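Local coordinates for vanadium-dependent haloperoxidase (Zobellia galactanivorans, PDB 4CIT), which probably uses bound vanadate to catalyse the peroxide-driven oxidation of iodide, as a bacterial vanadium-dependent iodoperoxidase, at residues 210-215 / 320-325; 57-62 / 286-291; 92-97 / 161-166. One frame throughout, in Å; residues are numbered along the deposited sequence.

How the contacts relate
Helix 59-80 runs past all three contacts: it carries part of contact 2 and packs on residues of contacts 1 and 3. Contacts 1 and 2 have centres about 15 Å apart and touch through F325 CZ on P59 O (3.6 Å) and M321 CE on G289 O (3.7 Å). Contacts 1 and 3, with centres about 16 Å apart, meet where N92 N lies 2.8 Å from F212 O, a probable hydrogen bond, and where the rings of F212 and W166 pack. Contacts 2 and 3 do not touch; their nearest atoms are about 14 Å apart. Contact 2 is beside the active site, the P288 side chain being about 5 Å from a bound vanadate.

Contact 1: residues 210-215 / 320-325; sequences RPFVLD and AMADAF
D323 points its carboxylate from helix 307-335 straight into the irregular loop 210-215 and accepts hydrogen bonds from three successive backbone amides, those of F212, V213 and L214. The arrangement fastens the long loop between helix 172-175 and helix 235-253 to a helix of the mainly helical PAP2-like fold that vanadium haloperoxidases share. CG of D323 stands anti to its own carbonyl carbon (chi1 -79°), and both oxygens reach the loop. OD1 uses the lone pair on the side of the other oxygen for F212 N, at 2.7 Å. OD2 does the same for V213 N at 2.6 Å and takes a second bond from L214 N at 3.0 Å, this donor lying 34° out of the carboxylate plane. All three bonds are somewhat bent. The grip fixes the rotation of the carboxylate, and the amides probably help to stabilise its buried negative charge.

Apolar side chains of the loop pack beside the acid. The F212 ring crosses it obliquely, with planes 29° apart, and OD1 lies at the ring edge, near its plane; also at the edge, CE2 of F212 meets A322 CB at 3.7 Å. V213 runs at about a right angle to D323, its CB close to OD2, while L214 comes tip to tip with it. Beyond the loop, V213 packs on F442 and L214 on L439, both of helix 426-446. An alanine at D323 would probably leave the three buried amides without their acceptor and let the loop shift away from the helix. CG of L214 sits 3.5 Å from OD2 of D323, and its CD1 lies near the backbone oxygen of D323.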
loop_
_atom_site.group_PDB
_atom_site.type_symbol
_atom_site.label_atom_id
_atom_site.label_comp_id
_atom_site.label_asym_id
_atom_site.label_seq_id
_atom_site.Cartn_x
_atom_site.Cartn_y
_atom_site.Cartn_z
ATOM N N ARG A 210 10.784 -7.628 8.551
ATOM C CA ARG A 210 9.826 -8.392 9.330
ATOM C C ARG A 210 8.423 -8.272 8.828
ATOM O O ARG A 210 7.858 -7.174 8.837
ATOM C CB ARG A 210 9.877 -7.891 10.766
ATOM C CG ARG A 210 9.027 -8.735 11.769
ATOM C CD ARG A 210 8.943 -8.104 13.113
ATOM N NE ARG A 210 8.381 -6.743 13.044
ATOM C CZ ARG A 210 8.627 -5.765 13.889
ATOM N NH1 ARG A 210 9.408 -5.933 14.930
ATOM N NH2 ARG A 210 8.018 -4.642 13.741
ATOM N N PRO A 211 7.794 -9.376 8.402
ATOM C CA PRO A 211 6.389 -9.224 8.052
ATOM C C PRO A 211 5.478 -9.017 9.270
ATOM O O PRO A 211 5.844 -9.374 10.423
ATOM C CB PRO A 211 6.048 -10.559 7.394
ATOM C CG PRO A 211 7.255 -11.383 7.381
ATOM C CD PRO A 211 8.272 -10.749 8.296
ATOM N N PHE A 212 4.349 -8.363 9.085
ATOM C CA PHE A 212 3.361 -8.224 10.183
ATOM C C PHE A 212 2.627 -9.480 10.561
ATOM O O PHE A 212 2.439 -9.763 11.752
ATOM C CB PHE A 212 2.323 -7.151 9.783
ATOM C CG PHE A 212 2.845 -5.755 9.808
ATOM C CD1 PHE A 212 3.072 -5.082 11.016
ATOM C CD2 PHE A 212 3.176 -5.083 8.642
ATOM C CE1 PHE A 212 3.515 -3.762 11.005
ATOM C CE2 PHE A 212 3.704 -3.774 8.646
ATOM C CZ PHE A 212 3.786 -3.087 9.859
ATOM N N VAL A 213 2.150 -10.235 9.561
ATOM C CA VAL A 213 1.242 -11.396 9.765
ATOM C C VAL A 213 1.819 -12.714 9.198
ATOM O O VAL A 213 1.576 -13.851 9.693
ATOM C CB VAL A 213 -0.122 -11.124 9.043
ATOM C CG1 VAL A 213 -1.155 -12.119 9.454
ATOM C CG2 VAL A 213 -0.655 -9.708 9.291
ATOM N N LEU A 214 2.589 -12.606 8.113
ATOM C CA LEU A 214 3.139 -13.798 7.462
ATOM C C LEU A 214 4.026 -14.535 8.422
ATOM O O LEU A 214 4.683 -13.919 9.279
ATOM C CB LEU A 214 3.993 -13.485 6.269
ATOM C CG LEU A 214 3.341 -12.642 5.177
ATOM C CD1 LEU A 214 4.335 -12.354 4.056
ATOM C CD2 LEU A 214 2.092 -13.318 4.712
ATOM N N ASP A 215 4.029 -15.853 8.274
ATOM C CA ASP A 215 5.009 -16.676 9.004
ATOM C C ASP A 215 6.424 -16.511 8.478
ATOM O O ASP A 215 7.420 -16.619 9.227
ATOM C CB ASP A 215 4.575 -18.130 8.942
ATOM C CG ASP A 215 3.240 -18.366 9.633
ATOM O OD1 ASP A 215 3.019 -17.836 10.746
ATOM O OD2 ASP A 215 2.388 -19.084 9.023
ATOM N N ALA A 320 -2.219 -5.767 5.550
ATOM C CA ALA A 320 -2.219 -6.677 4.436
ATOM C C ALA A 320 -1.323 -6.173 3.287
ATOM O O ALA A 320 -0.592 -7.022 2.704
ATOM C CB ALA A 320 -3.620 -6.968 3.969
ATOM N N MET A 321 -1.428 -4.903 2.888
ATOM C CA MET A 321 -0.634 -4.419 1.797
ATOM C C MET A 321 0.872 -4.479 2.087
ATOM O O MET A 321 1.673 -4.676 1.154
ATOM C CB MET A 321 -1.058 -3.032 1.393
ATOM C CG MET A 321 -2.387 -3.019 0.669
ATOM S SD MET A 321 -2.801 -1.364 -0.017
ATOM C CE MET A 321 -3.451 -0.536 1.327
ATOM N N ALA A 322 1.261 -4.203 3.328
ATOM C CA ALA A 322 2.690 -4.173 3.683
ATOM C C ALA A 322 3.166 -5.627 3.526
ATOM O O ALA A 322 4.246 -5.858 2.880
ATOM C CB ALA A 322 2.901 -3.691 5.082
ATOM N N ASP A 323 2.378 -6.626 3.967
ATOM C CA ASP A 323 2.782 -8.038 3.778
ATOM C C ASP A 323 2.762 -8.461 2.282
ATOM O O ASP A 323 3.635 -9.203 1.812
ATOM C CB ASP A 323 2.008 -8.995 4.705
ATOM C CG ASP A 323 2.584 -8.983 6.189
ATOM O OD1 ASP A 323 3.504 -8.090 6.525
ATOM O OD2 ASP A 323 2.117 -9.887 6.943
ATOM N N ALA A 324 1.843 -7.890 1.533
ATOM C CA ALA A 324 1.768 -8.145 0.086
ATOM C C ALA A 324 3.045 -7.656 -0.654
ATOM O O ALA A 324 3.625 -8.362 -1.541
ATOM C CB ALA A 324 0.539 -7.536 -0.487
ATOM N N PHE A 325 3.570 -6.485 -0.281
ATOM C CA PHE A 325 4.812 -5.996 -0.855
ATOM C C PHE A 325 5.972 -6.926 -0.518
ATOM O O PHE A 325 6.862 -7.091 -1.336
ATOM C CB PHE A 325 5.056 -4.538 -0.503
ATOM C CG PHE A 325 4.417 -3.574 -1.429
ATOM C CD1 PHE A 325 4.971 -3.377 -2.677
ATOM C CD2 PHE A 325 3.311 -2.834 -1.035
ATOM C CE1 PHE A 325 4.377 -2.474 -3.536
ATOM C CE2 PHE A 325 2.785 -1.852 -1.868
ATOM C CZ PHE A 325 3.316 -1.712 -3.132
#

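Contact 2: residues 57-62 / 286-291; sequences FSPPVA and ITPGAH
T287 pushes its methyl group against P59 where two helices begin side by side. CG2 lies 3.9 Å from P59 CA and 4.0 Å from CG of the same proline ring; this is the tight half of the contact. The other branch of T287 faces a water instead. Its OG1 stands between the backbone N and the carbonyl carbon (chi1 62°), 3.7 Å from A62 CB and 2.7 Å from the water. That water gives a hydrogen bond to P59 O at 2.9 Å and accepts one from G289 N, in the first turn of helix 288-302, at 3.0 Å. On this looser side no direct hydrogen bond joins the segments, and the polar link between them passes through one water, set among buried residues. P288 adds only a light touch, its CD 4.2 Å from P59 CB, but its side chain is about 5 Å from a bound vanadate and places this helix start beside the active site.

The two partners are alike in plan: S58 and T287 each occupy the N-cap position, and each is followed by a proline that opens the helix. Around this paired start, F325 of helix 307-335 backs P59 and P60, and M52 of helix 38-55 packs on F57 and A62. Further along helix 288-302, H291 stacks on W266 of helix 258-266 and bonds through NE2 to D391 of strand 389-391.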
loop_
_atom_site.group_PDB
_atom_site.type_symbol
_atom_site.label_atom_id
_atom_site.label_comp_id
_atom_site.label_asym_id
_atom_site.label_seq_id
_atom_site.Cartn_x
_atom_site.Cartn_y
_atom_site.Cartn_z
ATOM N N PHE A 57 9.694 8.296 -1.956
ATOM C CA PHE A 57 9.578 6.929 -1.459
ATOM C C PHE A 57 9.158 5.945 -2.525
ATOM O O PHE A 57 8.226 6.155 -3.273
ATOM C CB PHE A 57 8.702 6.904 -0.229
ATOM C CG PHE A 57 9.400 7.422 0.998
ATOM C CD1 PHE A 57 10.324 6.640 1.661
ATOM C CD2 PHE A 57 9.190 8.719 1.468
ATOM C CE1 PHE A 57 11.048 7.104 2.769
ATOM C CE2 PHE A 57 9.869 9.177 2.558
ATOM C CZ PHE A 57 10.789 8.380 3.236
ATOM N N SER A 58 9.730 4.755 -2.487
ATOM C CA SER A 58 9.375 3.700 -3.448
ATOM C C SER A 58 8.093 2.928 -3.029
ATOM O O SER A 58 7.683 2.994 -1.868
ATOM C CB SER A 58 10.503 2.681 -3.536
ATOM O OG SER A 58 10.652 1.965 -2.301
ATOM N N PRO A 59 7.475 2.158 -3.956
ATOM C CA PRO A 59 6.236 1.448 -3.586
ATOM C C PRO A 59 6.278 0.546 -2.354
ATOM O O PRO A 59 5.434 0.700 -1.435
ATOM C CB PRO A 59 5.816 0.712 -4.871
ATOM C CG PRO A 59 6.384 1.593 -5.953
ATOM C CD PRO A 59 7.689 2.155 -5.409
ATOM N N PRO A 60 7.301 -0.290 -2.222
ATOM C CA PRO A 60 7.315 -1.092 -1.000
ATOM C C PRO A 60 7.525 -0.295 0.293
ATOM O O PRO A 60 6.876 -0.592 1.314
ATOM C CB PRO A 60 8.518 -2.077 -1.191
ATOM C CG PRO A 60 9.203 -1.639 -2.457
ATOM C CD PRO A 60 8.359 -0.652 -3.188
ATOM N N VAL A 61 8.398 0.704 0.253
ATOM C CA VAL A 61 8.711 1.520 1.458
ATOM C C VAL A 61 7.453 2.328 1.894
ATOM O O VAL A 61 7.163 2.450 3.099
ATOM C CB VAL A 61 9.919 2.463 1.226
ATOM C CG1 VAL A 61 10.088 3.393 2.410
ATOM C CG2 VAL A 61 11.163 1.625 1.038
ATOM N N ALA A 62 6.665 2.798 0.914
ATOM C CA ALA A 62 5.410 3.508 1.179
ATOM C C ALA A 62 4.444 2.654 2.009
ATOM O O ALA A 62 3.770 3.158 2.884
ATOM C CB ALA A 62 4.767 3.918 -0.151
ATOM N N ILE A 286 1.196 8.980 -7.133
ATOM C CA ILE A 286 1.115 8.139 -5.946
ATOM C C ILE A 286 1.493 6.678 -6.274
ATOM O O ILE A 286 1.461 6.281 -7.398
ATOM C CB ILE A 286 -0.246 8.240 -5.239
ATOM C CG1 ILE A 286 -1.435 7.811 -6.100
ATOM C CG2 ILE A 286 -0.403 9.644 -4.715
ATOM C CD1 ILE A 286 -2.730 7.694 -5.298
ATOM N N THR A 287 1.886 5.883 -5.293
ATOM C CA THR A 287 2.159 4.492 -5.493
ATOM C C THR A 287 0.903 3.612 -5.376
ATOM O O THR A 287 -0.128 4.072 -4.901
ATOM C CB THR A 287 3.175 4.020 -4.460
ATOM O OG1 THR A 287 2.590 4.186 -3.189
ATOM C CG2 THR A 287 4.495 4.793 -4.580
ATOM N N PRO A 288 0.981 2.354 -5.767
ATOM C CA PRO A 288 -0.203 1.530 -5.704
ATOM C C PRO A 288 -0.774 1.339 -4.312
ATOM O O PRO A 288 -2.019 1.267 -4.156
ATOM C CB PRO A 288 0.287 0.163 -6.262
ATOM C CG PRO A 288 1.332 0.565 -7.222
ATOM C CD PRO A 288 2.076 1.695 -6.531
ATOM N N GLY A 289 0.066 1.220 -3.297
ATOM C CA GLY A 289 -0.431 1.134 -1.909
ATOM C C GLY A 289 -1.229 2.348 -1.465
ATOM O O GLY A 289 -2.291 2.249 -0.818
ATOM N N ALA A 290 -0.719 3.520 -1.854
ATOM C CA ALA A 290 -1.417 4.799 -1.598
ATOM C C ALA A 290 -2.738 4.882 -2.305
ATOM O O ALA A 290 -3.741 5.370 -1.749
ATOM C CB ALA A 290 -0.528 6.004 -1.951
ATOM N N HIS A 291 -2.814 4.349 -3.553
ATOM C CA HIS A 291 -4.054 4.397 -4.267
ATOM C C HIS A 291 -5.116 3.552 -3.532
ATOM O O HIS A 291 -6.277 4.016 -3.384
ATOM C CB HIS A 291 -3.805 3.879 -5.654
ATOM C CG HIS A 291 -4.945 4.041 -6.611
ATOM N ND1 HIS A 291 -4.739 4.097 -7.975
ATOM C CD2 HIS A 291 -6.275 4.190 -6.432
ATOM C CE1 HIS A 291 -5.888 4.330 -8.586
ATOM N NE2 HIS A 291 -6.853 4.281 -7.685
HETATM O O HOH W 1 2.895 1.603 -2.485
#

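Contact 3: residues 92-97 / 161-166; sequences NGLTAI and DHIGEW
N92 O accepts the indole N-H of W166 in a nearly straight hydrogen bond, 2.9 Å from NE1 with an N-H...O angle of 165°, and it lies in the plane of the indole at the ring edge. ND2 of N92 looks elsewhere, bonding to the carbonyls of P211 and L214. The chain continues through G93, which has a positive phi; a CB there would come tight against W166 NE1. L94 follows over the ring: its CG is anti to the backbone N (chi1 178°), and CD1 makes a CH-pi contact 3.9 Å from the centroid of the six-membered ring. The same methyl meets CD1 of I163 at 3.9 Å.

This is an extended loop, running from helix 59-80 toward helix 108-123, laid along one side of helix 146-167, where H162 and W166 stand one turn apart and both reach toward it. At the far end H162 repeats the scheme of W166 with less regular geometry. Its NE2 donates to T95 O at 3.1 Å, but with the donor above the carbonyl plane, 68° out of it. T95 OG1 lies 3.2 Å from H162 CE1 at the edge of the imidazole, in its plane. Over one face lies I97 CA, a CH-pi contact 4.2 Å from the ring centroid and offset toward the rim. I97 CG2 bridges H162 CD2, at 3.7 Å, and I163 CD1. Beyond the loop, R210 makes a cation-pi contact with W166, and Y68 of helix 59-80 meets the indole edge-to-face.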
loop_
_atom_site.group_PDB
_atom_site.type_symbol
_atom_site.label_atom_id
_atom_site.label_comp_id
_atom_site.label_asym_id
_atom_site.label_seq_id
_atom_site.Cartn_x
_atom_site.Cartn_y
_atom_site.Cartn_z
ATOM N N ASN A 92 3.472 -9.962 14.298
ATOM C CA ASN A 92 4.774 -10.450 14.761
ATOM C C ASN A 92 5.552 -9.510 15.659
ATOM O O ASN A 92 5.854 -8.425 15.252
ATOM C CB ASN A 92 5.622 -10.796 13.497
ATOM C CG ASN A 92 4.988 -11.994 12.681
ATOM O OD1 ASN A 92 4.389 -12.927 13.277
ATOM N ND2 ASN A 92 5.187 -11.998 11.387
ATOM N N GLY A 93 5.844 -9.934 16.888
ATOM C CA GLY A 93 6.626 -9.136 17.843
ATOM C C GLY A 93 5.827 -8.070 18.680
ATOM O O GLY A 93 6.432 -7.398 19.453
ATOM N N LEU A 94 4.576 -7.851 18.409
ATOM C CA LEU A 94 3.847 -6.751 18.997
ATOM C C LEU A 94 3.262 -7.205 20.334
ATOM O O LEU A 94 2.525 -8.191 20.436
ATOM C CB LEU A 94 2.710 -6.355 18.114
ATOM C CG LEU A 94 1.851 -5.207 18.685
ATOM C CD1 LEU A 94 2.670 -3.968 18.937
ATOM C CD2 LEU A 94 0.670 -4.954 17.751
ATOM N N THR A 95 3.673 -6.466 21.362
ATOM C CA THR A 95 3.125 -6.589 22.716
ATOM C C THR A 95 2.180 -5.491 23.125
ATOM O O THR A 95 1.970 -4.490 22.421
ATOM C CB THR A 95 4.259 -6.625 23.789
ATOM O OG1 THR A 95 4.962 -5.380 23.771
ATOM C CG2 THR A 95 5.199 -7.854 23.557
ATOM N N ALA A 96 1.541 -5.697 24.267
ATOM C CA ALA A 96 0.488 -4.739 24.691
ATOM C C ALA A 96 0.969 -3.300 24.876
ATOM O O ALA A 96 2.019 -3.010 25.521
ATOM C CB ALA A 96 -0.257 -5.271 25.899
ATOM N N ILE A 97 0.179 -2.353 24.362
ATOM C CA ILE A 97 0.453 -0.918 24.611
ATOM C C ILE A 97 0.156 -0.553 26.066
ATOM O O ILE A 97 -0.626 -1.229 26.735
ATOM C CB ILE A 97 -0.305 0.055 23.705
ATOM C CG1 ILE A 97 -1.817 -0.116 23.766
ATOM C CG2 ILE A 97 0.174 -0.056 22.200
ATOM C CD1 ILE A 97 -2.581 1.106 23.297
ATOM N N ASP A 161 5.589 5.867 21.362
ATOM C CA ASP A 161 6.885 5.440 21.718
ATOM C C ASP A 161 6.928 3.919 21.770
ATOM O O ASP A 161 7.956 3.329 21.434
ATOM C CB ASP A 161 7.418 5.988 23.071
ATOM C CG ASP A 161 7.733 7.518 23.017
ATOM O OD1 ASP A 161 8.022 8.123 21.897
ATOM O OD2 ASP A 161 7.658 8.119 24.110
ATOM N N HIS A 162 5.869 3.292 22.262
ATOM C CA HIS A 162 5.853 1.853 22.382
ATOM C C HIS A 162 5.909 1.244 20.994
ATOM O O HIS A 162 6.682 0.275 20.708
ATOM C CB HIS A 162 4.686 1.371 23.257
ATOM C CG HIS A 162 4.522 -0.125 23.289
ATOM N ND1 HIS A 162 5.135 -0.895 24.237
ATOM C CD2 HIS A 162 3.782 -0.978 22.527
ATOM C CE1 HIS A 162 4.837 -2.171 24.044
ATOM N NE2 HIS A 162 3.990 -2.245 23.014
ATOM N N ILE A 163 5.004 1.715 20.153
ATOM C CA ILE A 163 4.920 1.190 18.812
ATOM C C ILE A 163 6.217 1.484 18.027
ATOM O O ILE A 163 6.737 0.583 17.302
ATOM C CB ILE A 163 3.707 1.739 18.094
ATOM C CG1 ILE A 163 2.454 1.314 18.882
ATOM C CG2 ILE A 163 3.776 1.335 16.622
ATOM C CD1 ILE A 163 2.086 -0.147 18.805
ATOM N N GLY A 164 6.802 2.645 18.284
ATOM C CA GLY A 164 8.124 3.004 17.692
ATOM C C GLY A 164 9.262 2.022 18.039
ATOM O O GLY A 164 10.060 1.665 17.193
ATOM N N GLU A 165 9.294 1.541 19.273
ATOM C CA GLU A 165 10.288 0.597 19.663
ATOM C C GLU A 165 10.161 -0.695 18.841
ATOM O O GLU A 165 11.186 -1.242 18.488
ATOM C CB GLU A 165 10.235 0.239 21.144
ATOM C CG GLU A 165 10.719 1.400 21.974
ATOM C CD GLU A 165 10.580 1.144 23.494
ATOM O OE1 GLU A 165 10.540 -0.041 23.926
ATOM O OE2 GLU A 165 10.539 2.157 24.245
ATOM N N TRP A 166 8.926 -1.157 18.639
ATOM C CA TRP A 166 8.634 -2.374 17.879
ATOM C C TRP A 166 8.973 -2.135 16.396
ATOM O O TRP A 166 9.612 -3.038 15.777
ATOM C CB TRP A 166 7.162 -2.699 18.032
ATOM C CG TRP A 166 6.619 -3.733 17.123
ATOM C CD1 TRP A 166 6.947 -5.053 17.071
ATOM C CD2 TRP A 166 5.501 -3.543 16.310
ATOM N NE1 TRP A 166 6.143 -5.688 16.190
ATOM C CE2 TRP A 166 5.229 -4.789 15.693
ATOM C CE3 TRP A 166 4.702 -2.414 16.032
ATOM C CZ2 TRP A 166 4.203 -4.974 14.828
ATOM C CZ3 TRP A 166 3.661 -2.597 15.128
ATOM C CH2 TRP A 166 3.385 -3.915 14.599
#